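PDB 5YH1: member of s1p family of ribosomal proteins from Pyrococcus furiosus, which probably acts as an exonuclease, its DHH domain, the part in this chain, carrying a bound manganese ion. Local coordinates for residues 229-233 / 234-238; 30-33 / 34-37; 213-216 / 217-221; 239-242 / 243-246. All coordinates share one frame; numbering follows the deposited sequence.

Contact 1 of 4, residues 229-233 / 234-238; sequences DRSKA and PEFYQ. With MN (manganese (II) ion), chain F.
Phe236 brings its CB and the ring carbon CD2 up to Ser231: Phe236 CD2 approaches the backbone O of Ser231 to 3.1 Å, at an oblique angle to the ring. With CG anti to the backbone N (chi1 169°), the ring lies beside the preceding loop, and Phe236 CB also meets Ser231 OG at 3.7 Å. That hydroxyl closes an ST turn, Ser231 OG accepting from Ala233 N at 3.1 Å, and bonds as well to the backbone O of Glu196. Ala233 is the N-cap residue. Ala233 O takes the N-H of Phe236 N at 2.8 Å, from well above the carbonyl plane (59° out of it), and a weak bond from Tyr237 N. Ala233 CB rests 3.5 Å from Glu235 OE2, a carboxylate oxygen whose hydrogen bond goes to Tyr194 OH. On the outer side the Lys232 chain passes across the end of the Tyr237 ring, with Lys232 CD 3.5 Å from Tyr237 OH and the Lys232 O at the edge of the ring.

At the other end, Asp229 OD2 binds manganese at 2.2 Å, sharing the ion with Asp67, Asp137, His163 and two waters. Arg230, at positive phi, ends helix 221-229 in a Schellman motif and forms a salt bridge with Asp352. The loop therefore joins the metal-bearing end of helix 221-229 to the start of helix 234-245, with Ser231 and Phe236 both lying against Met201 of helix 199-210.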
loop_
_atom_site.group_PDB
_atom_site.type_symbol
_atom_site.label_atom_id
_atom_site.label_comp_id
_atom_site.label_asym_id
_atom_site.label_seq_id
_atom_site.Cartn_x
_atom_site.Cartn_y
_atom_site.Cartn_z
ATOM N N ASP A 229 4.965 20.842 18.494
ATOM C CA ASP A 229 4.092 21.851 17.884
ATOM C C ASP A 229 4.578 23.292 18.049
ATOM O O ASP A 229 3.904 24.217 17.594
ATOM C CB ASP A 229 2.670 21.744 18.462
ATOM C CG ASP A 229 1.754 20.846 17.640
ATOM O OD1 ASP A 229 2.220 20.134 16.715
ATOM O OD2 ASP A 229 0.547 20.844 17.945
ATOM N N ARG A 230 5.732 23.487 18.692
ATOM C CA ARG A 230 6.333 24.819 18.858
ATOM C C ARG A 230 5.395 25.796 19.565
ATOM O O ARG A 230 5.217 26.927 19.138
ATOM C CB ARG A 230 6.773 25.385 17.509
ATOM C CG ARG A 230 7.838 24.553 16.817
ATOM C CD ARG A 230 7.913 24.870 15.335
ATOM N NE ARG A 230 9.038 24.161 14.723
ATOM C CZ ARG A 230 10.001 24.712 13.981
ATOM N NH1 ARG A 230 10.011 26.014 13.695
ATOM N NH2 ARG A 230 10.970 23.938 13.504
ATOM N N SER A 231 4.802 25.337 20.651
ATOM C CA SER A 231 3.931 26.163 21.471
ATOM C C SER A 231 4.746 27.211 22.231
ATOM O O SER A 231 5.814 26.900 22.767
ATOM C CB SER A 231 3.177 25.284 22.472
ATOM O OG SER A 231 2.459 26.059 23.412
ATOM N N LYS A 232 4.229 28.437 22.266
ATOM C CA LYS A 232 4.756 29.498 23.132
ATOM C C LYS A 232 3.739 29.859 24.227
ATOM O O LYS A 232 3.690 31.007 24.667
ATOM C CB LYS A 232 5.072 30.763 22.313
ATOM C CG LYS A 232 5.858 30.561 21.024
ATOM C CD LYS A 232 7.215 29.936 21.284
ATOM C CE LYS A 232 7.976 29.761 19.977
ATOM N NZ LYS A 232 8.838 28.546 20.006
ATOM N N ALA A 233 2.924 28.895 24.655
ATOM C CA ALA A 233 1.893 29.151 25.664
ATOM C C ALA A 233 2.495 29.239 27.066
ATOM O O ALA A 233 3.404 28.489 27.388
ATOM C CB ALA A 233 0.841 28.053 25.643
ATOM N N PRO A 234 1.955 30.119 27.922
ATOM C CA PRO A 234 2.337 30.121 29.336
ATOM C C PRO A 234 2.211 28.748 29.997
ATOM O O PRO A 234 3.017 28.404 30.853
ATOM C CB PRO A 234 1.351 31.111 29.957
ATOM C CG PRO A 234 1.082 32.072 28.863
ATOM C CD PRO A 234 1.070 31.247 27.598
ATOM N N GLU A 235 1.209 27.968 29.589
ATOM C CA GLU A 235 1.073 26.589 30.062
ATOM C C GLU A 235 2.295 25.746 29.708
ATOM O O GLU A 235 2.708 24.900 30.497
ATOM C CB GLU A 235 -0.182 25.920 29.471
ATOM C CG GLU A 235 -1.507 26.483 29.978
ATOM C CD GLU A 235 -2.068 27.611 29.143
ATOM O OE1 GLU A 235 -3.263 27.902 29.311
ATOM O OE2 GLU A 235 -1.354 28.211 28.325
ATOM N N PHE A 236 2.864 25.979 28.525
ATOM C CA PHE A 236 3.981 25.168 28.023
ATOM C C PHE A 236 5.198 25.367 28.927
ATOM O O PHE A 236 5.861 24.405 29.328
ATOM C CB PHE A 236 4.295 25.528 26.559
ATOM C CG PHE A 236 5.577 24.938 26.022
ATOM C CD1 PHE A 236 5.753 23.563 25.937
ATOM C CD2 PHE A 236 6.593 25.768 25.553
ATOM C CE1 PHE A 236 6.921 23.022 25.422
ATOM C CE2 PHE A 236 7.773 25.232 25.031
ATOM C CZ PHE A 236 7.936 23.853 24.971
ATOM N N TYR A 237 5.450 26.620 29.282
ATOM C CA TYR A 237 6.636 26.954 30.064
ATOM C C TYR A 237 6.543 26.372 31.465
ATOM O O TYR A 237 7.560 26.043 32.049
ATOM C CB TYR A 237 6.893 28.467 30.032
ATOM C CG TYR A 237 7.173 28.929 28.613
ATOM C CD1 TYR A 237 8.334 28.524 27.944
ATOM C CD2 TYR A 237 6.266 29.716 27.920
ATOM C CE1 TYR A 237 8.592 28.918 26.633
ATOM C CE2 TYR A 237 6.518 30.117 26.606
ATOM C CZ TYR A 237 7.682 29.713 25.975
ATOM O OH TYR A 237 7.934 30.109 24.676
ATOM N N GLN A 238 5.324 26.169 31.969
ATOM C CA GLN A 238 5.133 25.389 33.197
ATOM C C GLN A 238 5.340 23.894 32.948
ATOM O O GLN A 238 5.992 23.213 33.744
ATOM C CB GLN A 238 3.736 25.612 33.780
ATOM C CG GLN A 238 3.438 27.046 34.214
ATOM C CD GLN A 238 1.994 27.213 34.658
ATOM O OE1 GLN A 238 1.588 26.700 35.708
ATOM N NE2 GLN A 238 1.208 27.918 33.861
HETATM MN MN MN F . -1.047 19.417 17.320
HETATM O O HOH W 1 0.145 18.170 16.008
HETATM O O HOH W 2 -1.080 20.651 15.468
#

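Contact 2 of 4, residues 30-33 / 34-37; sequences KSEV and LEAL
A side-chain N-cap starts helix 32-53: Ser31 OG accepts the N-H of Leu34 N at 3.1 Å in a nearly straight bond (174°). The hydroxyl lies anti to the backbone N of Ser31 (chi1 174°), which directs it forward at the first turn. It is also hydrogen-bonded to a carboxylate oxygen of Glu235, so the cap joins this helix to helix 234-245. With an alanine here, Leu34 N is likely to lose its side-chain acceptor and Glu235 this partner, weakening the tie between the two helices. Ser31 CB also lies 3.8 Å from Leu34 CD1.

Regular helical bonding follows at once. Ser31 O accepts from Glu35 N, Glu32 O from Ala36 N at 2.9 Å, and Val33 O from Leu37 N. Glu35 CG lies 3.3 Å from Ser31 O, while the carboxylate leads away from the first turn. A water held by Ser31 N at 2.9 Å makes a weak bond to Glu35 OE2, bridging the cap to this carboxylate. Glu32 OE2 and Glu35 OE2 stand 6.2 Å apart; the helix's amino end probably eases the cost of two negative charges so near each other.

The buried flank is apolar. Val33 and Leu37 extend in parallel from successive turns, CG1 of Val33 meeting CD1 of Leu37 at 4.1 Å. Val33 also touches Leu197, while Leu34 packs on Tyr239 of helix 234-245.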
loop_
_atom_site.group_PDB
_atom_site.type_symbol
_atom_site.label_atom_id
_atom_site.label_comp_id
_atom_site.label_asym_id
_atom_site.label_seq_id
_atom_site.Cartn_x
_atom_site.Cartn_y
_atom_site.Cartn_z
ATOM N N LYS A 30 -1.112 25.894 35.999
ATOM C CA LYS A 30 -2.153 26.917 36.136
ATOM C C LYS A 30 -2.587 27.381 34.759
ATOM O O LYS A 30 -1.746 27.686 33.912
ATOM C CB LYS A 30 -1.663 28.146 36.928
ATOM C CG LYS A 30 -0.862 27.838 38.189
ATOM C CD LYS A 30 -1.251 28.754 39.352
ATOM C CE LYS A 30 -0.114 28.950 40.353
ATOM N NZ LYS A 30 0.757 30.103 39.985
ATOM N N SER A 31 -3.897 27.467 34.542
ATOM C CA SER A 31 -4.438 27.800 33.233
ATOM C C SER A 31 -5.933 28.087 33.326
ATOM O O SER A 31 -6.712 27.206 33.684
ATOM C CB SER A 31 -4.229 26.624 32.262
ATOM O OG SER A 31 -4.874 26.857 31.016
ATOM N N GLU A 32 -6.332 29.306 32.988
ATOM C CA GLU A 32 -7.749 29.648 32.936
ATOM C C GLU A 32 -8.455 28.905 31.797
ATOM O O GLU A 32 -9.640 28.578 31.896
ATOM C CB GLU A 32 -7.928 31.163 32.791
ATOM C CG GLU A 32 -7.630 31.925 34.076
ATOM C CD GLU A 32 -8.645 31.622 35.169
ATOM O OE1 GLU A 32 -9.812 32.062 35.038
ATOM O OE2 GLU A 32 -8.280 30.934 36.152
ATOM N N VAL A 33 -7.719 28.634 30.725
ATOM C CA VAL A 33 -8.258 27.877 29.597
ATOM C C VAL A 33 -8.634 26.458 30.038
ATOM O O VAL A 33 -9.758 26.021 29.822
ATOM C CB VAL A 33 -7.294 27.876 28.402
ATOM C CG1 VAL A 33 -7.807 26.969 27.289
ATOM C CG2 VAL A 33 -7.136 29.300 27.881
ATOM N N LEU A 34 -7.719 25.760 30.697
ATOM C CA LEU A 34 -8.022 24.421 31.190
ATOM C C LEU A 34 -9.189 24.443 32.170
ATOM O O LEU A 34 -10.074 23.580 32.090
ATOM C CB LEU A 34 -6.812 23.779 31.842
ATOM C CG LEU A 34 -5.737 23.304 30.863
ATOM C CD1 LEU A 34 -4.495 22.877 31.617
ATOM C CD2 LEU A 34 -6.247 22.162 29.984
ATOM N N GLU A 35 -9.200 25.425 33.079
ATOM C CA GLU A 35 -10.298 25.555 34.045
ATOM C C GLU A 35 -11.629 25.681 33.326
ATOM O O GLU A 35 -12.583 25.028 33.695
ATOM C CB GLU A 35 -10.107 26.752 34.991
ATOM C CG GLU A 35 -8.992 26.577 36.008
ATOM C CD GLU A 35 -9.177 25.379 36.929
ATOM O OE1 GLU A 35 -10.327 24.945 37.160
ATOM O OE2 GLU A 35 -8.158 24.869 37.439
ATOM N N ALA A 36 -11.681 26.511 32.299
ATOM C CA ALA A 36 -12.895 26.665 31.510
ATOM C C ALA A 36 -13.278 25.360 30.756
ATOM O O ALA A 36 -14.458 25.102 30.522
ATOM C CB ALA A 36 -12.745 27.840 30.544
ATOM N N LEU A 37 -12.286 24.542 30.400
ATOM C CA LEU A 37 -12.516 23.271 29.679
ATOM C C LEU A 37 -12.805 22.096 30.606
ATOM O O LEU A 37 -13.104 20.996 30.143
ATOM C CB LEU A 37 -11.291 22.910 28.845
ATOM C CG LEU A 37 -10.983 23.789 27.641
ATOM C CD1 LEU A 37 -9.648 23.355 27.048
ATOM C CD2 LEU A 37 -12.094 23.723 26.598
HETATM O O HOH W 3 -5.411 26.676 36.863
#

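Contact 3 of 4, residues 213-216 / 217-221; sequences EVED and RIKHL
Glu215 O is gripped by two backbone N-H groups, both weakly: Lys219 N at 2.9 Å with a bent angle of 121°, and Ile218 N. The better bond of Ile218 N goes to Val214 O at 3.1 Å. Lys219 adds a salt bridge, its NZ reaching Asp216 OD1 at 3.0 Å from above the carboxylate plane. The lysine's CG sits between backbone N and carbonyl carbon (chi1 61°), and from there the extended chain keeps abreast of the Asp216 side chain. A leucine in place of Lys219 would probably leave the Asp216 carboxylate without its charged mate and free to turn.

The backbone bonds belong to the short helix 215-218 and its exit. The helix comes after a 3-10 turn, and a type I beta turn from Ile218 to Leu221 follows, closed by Leu221 N on Ile218 O at 2.9 Å. The buried side of this element faces helices 66-86 and 199-210. There Val214 CG2 meets Ile218 CD1 at 4.0 Å, and Ile218 goes on to touch Thr77, Thr204 and Ala207. Glu215 forms a salt bridge with Arg208 of helix 199-210. At the amino end a water donates to Glu213 O and accepts from Arg217 N at 2.9 Å.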
loop_
_atom_site.group_PDB
_atom_site.type_symbol
_atom_site.label_atom_id
_atom_site.label_comp_id
_atom_site.label_asym_id
_atom_site.label_seq_id
_atom_site.Cartn_x
_atom_site.Cartn_y
_atom_site.Cartn_z
ATOM N N GLU A 213 -3.553 7.289 38.564
ATOM C CA GLU A 213 -2.330 6.553 38.891
ATOM C C GLU A 213 -1.183 6.698 37.890
ATOM O O GLU A 213 -0.042 6.430 38.248
ATOM C CB GLU A 213 -2.611 5.055 39.086
ATOM C CG GLU A 213 -2.848 4.637 40.528
ATOM C CD GLU A 213 -4.320 4.583 40.896
ATOM O OE1 GLU A 213 -4.834 3.454 41.080
ATOM O OE2 GLU A 213 -4.962 5.659 40.996
ATOM N N VAL A 214 -1.458 7.092 36.647
ATOM C CA VAL A 214 -0.379 7.185 35.648
ATOM C C VAL A 214 0.259 8.574 35.573
ATOM O O VAL A 214 1.151 8.799 34.756
ATOM C CB VAL A 214 -0.833 6.723 34.236
ATOM C CG1 VAL A 214 -1.384 5.306 34.303
ATOM C CG2 VAL A 214 -1.846 7.677 33.619
ATOM N N GLU A 215 -0.189 9.489 36.435
ATOM C CA GLU A 215 0.282 10.875 36.434
ATOM C C GLU A 215 1.804 11.003 36.381
ATOM O O GLU A 215 2.344 11.730 35.542
ATOM C CB GLU A 215 -0.268 11.644 37.652
ATOM C CG GLU A 215 0.332 13.035 37.802
ATOM C CD GLU A 215 -0.346 13.895 38.853
ATOM O OE1 GLU A 215 -1.461 14.397 38.621
ATOM O OE2 GLU A 215 0.267 14.110 39.905
ATOM N N ASP A 216 2.496 10.310 37.275
ATOM C CA ASP A 216 3.947 10.476 37.388
ATOM C C ASP A 216 4.663 9.950 36.145
ATOM O O ASP A 216 5.683 10.491 35.735
ATOM C CB ASP A 216 4.484 9.793 38.649
ATOM C CG ASP A 216 4.141 10.559 39.936
ATOM O OD1 ASP A 216 3.709 11.733 39.890
ATOM O OD2 ASP A 216 4.319 9.974 41.016
ATOM N N ARG A 217 4.107 8.910 35.539
ATOM C CA ARG A 217 4.667 8.334 34.322
ATOM C C ARG A 217 4.560 9.276 33.118
ATOM O O ARG A 217 5.475 9.348 32.317
ATOM C CB ARG A 217 3.962 7.011 34.012
ATOM C CG ARG A 217 4.597 6.217 32.888
ATOM C CD ARG A 217 3.841 4.933 32.637
ATOM N NE ARG A 217 3.990 3.999 33.746
ATOM C CZ ARG A 217 5.074 3.259 33.985
ATOM N NH1 ARG A 217 6.145 3.318 33.195
ATOM N NH2 ARG A 217 5.087 2.449 35.035
ATOM N N ILE A 218 3.454 10.006 33.000
ATOM C CA ILE A 218 3.180 10.800 31.791
ATOM C C ILE A 218 3.255 12.319 31.936
ATOM O O ILE A 218 3.079 13.028 30.952
ATOM C CB ILE A 218 1.790 10.468 31.197
ATOM C CG1 ILE A 218 0.655 10.978 32.085
ATOM C CG2 ILE A 218 1.643 8.972 30.970
ATOM C CD1 ILE A 218 -0.707 10.827 31.452
ATOM N N LYS A 219 3.514 12.834 33.137
ATOM C CA LYS A 219 3.418 14.289 33.359
ATOM C C LYS A 219 4.435 15.124 32.577
ATOM O O LYS A 219 4.256 16.334 32.433
ATOM C CB LYS A 219 3.469 14.640 34.851
ATOM C CG LYS A 219 4.740 14.230 35.564
ATOM C CD LYS A 219 4.560 14.368 37.058
ATOM C CE LYS A 219 5.824 13.969 37.802
ATOM N NZ LYS A 219 5.555 14.007 39.259
ATOM N N HIS A 220 5.481 14.482 32.061
ATOM C CA HIS A 220 6.445 15.135 31.155
ATOM C C HIS A 220 6.053 15.148 29.664
ATOM O O HIS A 220 6.700 15.828 28.850
ATOM C CB HIS A 220 7.816 14.471 31.301
ATOM C CG HIS A 220 7.887 13.105 30.696
ATOM N ND1 HIS A 220 7.283 12.004 31.265
ATOM C CD2 HIS A 220 8.471 12.667 29.558
ATOM C CE1 HIS A 220 7.504 10.944 30.510
ATOM N NE2 HIS A 220 8.225 11.320 29.469
ATOM N N LEU A 221 5.012 14.401 29.294
ATOM C CA LEU A 221 4.601 14.302 27.879
ATOM C C LEU A 221 4.192 15.628 27.267
ATOM O O LEU A 221 4.538 15.910 26.118
ATOM C CB LEU A 221 3.488 13.263 27.700
ATOM C CG LEU A 221 3.877 11.811 28.012
ATOM C CD1 LEU A 221 2.768 10.860 27.594
ATOM C CD2 LEU A 221 5.175 11.410 27.331
HETATM O O HOH W 4 2.666 7.059 37.217
#

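Contact 4 of 4, residues 239-242 / 243-246; sequences YLEY and AKEK
Tyr242, Ala243 and Lys244 carry this contact, the last turns of helix 234-245, where i to i+4 bonding runs out. The backbone evidence centres on Leu240 O. Lys244 N meets Leu240 O in the carbonyl plane at 3.0 Å with an N-H angle of 164°, and Ala243 N adds a weak, bent bond. One step on, Glu245 N reaches Glu241 O at 3.1 Å, while Lys246 N bonds instead to Ala243 O, three residues back, where the helix gives way to loop.

Ala243 is the buried member of the three. Ala243 CB lies 3.5 Å from Leu240 O, and Leu240 and Ala243 both touch Ala223 of helix 221-229 and Leu253 of helix 250-267. Lys244 bends at chi2 (125°), bringing its aliphatic chain past Glu241, with Lys244 CD 3.9 Å from Glu241 OE2. The charged ends do not meet there: Lys244 NZ stays 4.9 Å from Glu241 OE2 and makes its salt bridge with Glu250, tying this turn to the start of the next helix.

Within the contact Tyr242 CB lies 3.2 Å from Ala243 N, and beyond it the Tyr242 hydroxyl bonds to the backbone O of Leu28. Glu245 OE1 approaches the ring obliquely, 4.2 Å from Tyr242 CD1. A water lies at the edge of the Tyr242 ring, in its plane, donating to Tyr242 O at 2.6 Å and also to Glu245 OE1.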
loop_
_atom_site.group_PDB
_atom_site.type_symbol
_atom_site.label_atom_id
_atom_site.label_comp_id
_atom_site.label_asym_id
_atom_site.label_seq_id
_atom_site.Cartn_x
_atom_site.Cartn_y
_atom_site.Cartn_z
ATOM N N TYR A 239 4.750 23.371 31.869
ATOM C CA TYR A 239 4.862 21.936 31.558
ATOM C C TYR A 239 6.337 21.508 31.441
ATOM O O TYR A 239 6.697 20.412 31.838
ATOM C CB TYR A 239 4.105 21.580 30.265
ATOM C CG TYR A 239 2.602 21.399 30.411
ATOM C CD1 TYR A 239 2.078 20.452 31.286
ATOM C CD2 TYR A 239 1.710 22.147 29.648
ATOM C CE1 TYR A 239 0.714 20.263 31.407
ATOM C CE2 TYR A 239 0.333 21.966 29.765
ATOM C CZ TYR A 239 -0.158 21.021 30.645
ATOM O OH TYR A 239 -1.520 20.837 30.786
ATOM N N LEU A 240 7.179 22.380 30.905
ATOM C CA LEU A 240 8.617 22.101 30.776
ATOM C C LEU A 240 9.316 21.684 32.075
ATOM O O LEU A 240 10.287 20.917 32.051
ATOM C CB LEU A 240 9.341 23.326 30.224
ATOM C CG LEU A 240 9.193 23.605 28.729
ATOM C CD1 LEU A 240 9.887 24.925 28.408
ATOM C CD2 LEU A 240 9.770 22.474 27.879
ATOM N N GLU A 241 8.843 22.203 33.203
ATOM C CA GLU A 241 9.436 21.881 34.497
ATOM C C GLU A 241 9.336 20.393 34.836
ATOM O O GLU A 241 10.238 19.840 35.466
ATOM C CB GLU A 241 8.801 22.747 35.592
ATOM C CG GLU A 241 9.240 24.204 35.526
ATOM C CD GLU A 241 10.665 24.374 36.023
ATOM O OE1 GLU A 241 10.869 24.283 37.256
ATOM O OE2 GLU A 241 11.581 24.561 35.188
ATOM N N TYR A 242 8.263 19.728 34.402
ATOM C CA TYR A 242 8.122 18.285 34.645
ATOM C C TYR A 242 9.126 17.462 33.836
ATOM O O TYR A 242 9.543 16.387 34.264
ATOM C CB TYR A 242 6.712 17.808 34.317
ATOM C CG TYR A 242 5.649 18.380 35.224
ATOM C CD1 TYR A 242 5.440 17.859 36.497
ATOM C CD2 TYR A 242 4.855 19.433 34.807
ATOM C CE1 TYR A 242 4.468 18.383 37.327
ATOM C CE2 TYR A 242 3.888 19.961 35.628
ATOM C CZ TYR A 242 3.700 19.434 36.885
ATOM O OH TYR A 242 2.718 19.967 37.686
ATOM N N ALA A 243 9.496 17.963 32.661
ATOM C CA ALA A 243 10.509 17.310 31.838
ATOM C C ALA A 243 11.874 17.499 32.489
ATOM O O ALA A 243 12.663 16.563 32.560
ATOM C CB ALA A 243 10.506 17.879 30.419
ATOM N N LYS A 244 12.147 18.711 32.964
ATOM C CA LYS A 244 13.411 18.979 33.665
ATOM C C LYS A 244 13.649 18.049 34.855
ATOM O O LYS A 244 14.747 17.521 35.008
ATOM C CB LYS A 244 13.508 20.449 34.080
ATOM C CG LYS A 244 14.298 21.256 33.070
ATOM C CD LYS A 244 13.567 22.459 32.526
ATOM C CE LYS A 244 14.291 22.931 31.279
ATOM N NZ LYS A 244 13.830 24.248 30.792
ATOM N N GLU A 245 12.611 17.812 35.653
ATOM C CA GLU A 245 12.689 16.876 36.779
ATOM C C GLU A 245 13.164 15.491 36.360
ATOM O O GLU A 245 13.796 14.806 37.153
ATOM C CB GLU A 245 11.330 16.730 37.473
ATOM C CG GLU A 245 10.917 17.918 38.323
ATOM C CD GLU A 245 9.452 17.870 38.757
ATOM O OE1 GLU A 245 8.837 16.769 38.769
ATOM O OE2 GLU A 245 8.914 18.957 39.082
ATOM N N LYS A 246 12.840 15.072 35.136
ATOM C CA LYS A 246 13.280 13.767 34.628
ATOM C C LYS A 246 14.580 13.824 33.825
ATOM O O LYS A 246 14.958 12.832 33.219
ATOM C CB LYS A 246 12.181 13.115 33.777
ATOM C CG LYS A 246 10.918 12.819 34.564
ATOM C CD LYS A 246 9.982 11.852 33.853
ATOM C CE LYS A 246 8.600 11.900 34.493
ATOM N NZ LYS A 246 7.697 10.799 34.063
HETATM O O HOH W 5 8.460 15.242 36.337
#

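All four contacts are local and set buried apolar residues (Phe236; Leu37; Val214 and Ile218; Leu240 and Ala243) beside exposed polar ones (Lys232; Glu32; Asp216; Glu241). Contacts 1 and 4 share helix 234-245, as its start and its finish; contact 1 alone holds a metal ligand, whereas contact 3 lies away from the metal. Contact 2 meets contact 1 through polar groups, including Gln238 OE1 on Lys30 N, and contact 4 through Leu34 on Tyr239. Contact 4 reaches contact 3 by a hydrogen bond from Lys246 NZ to Asp216 O. Side-chain hydroxyls bond backbone N-H groups in contacts 1 and 2, while contact 3 has an internal salt bridge and contact 4 places its lysine charges on outside partners.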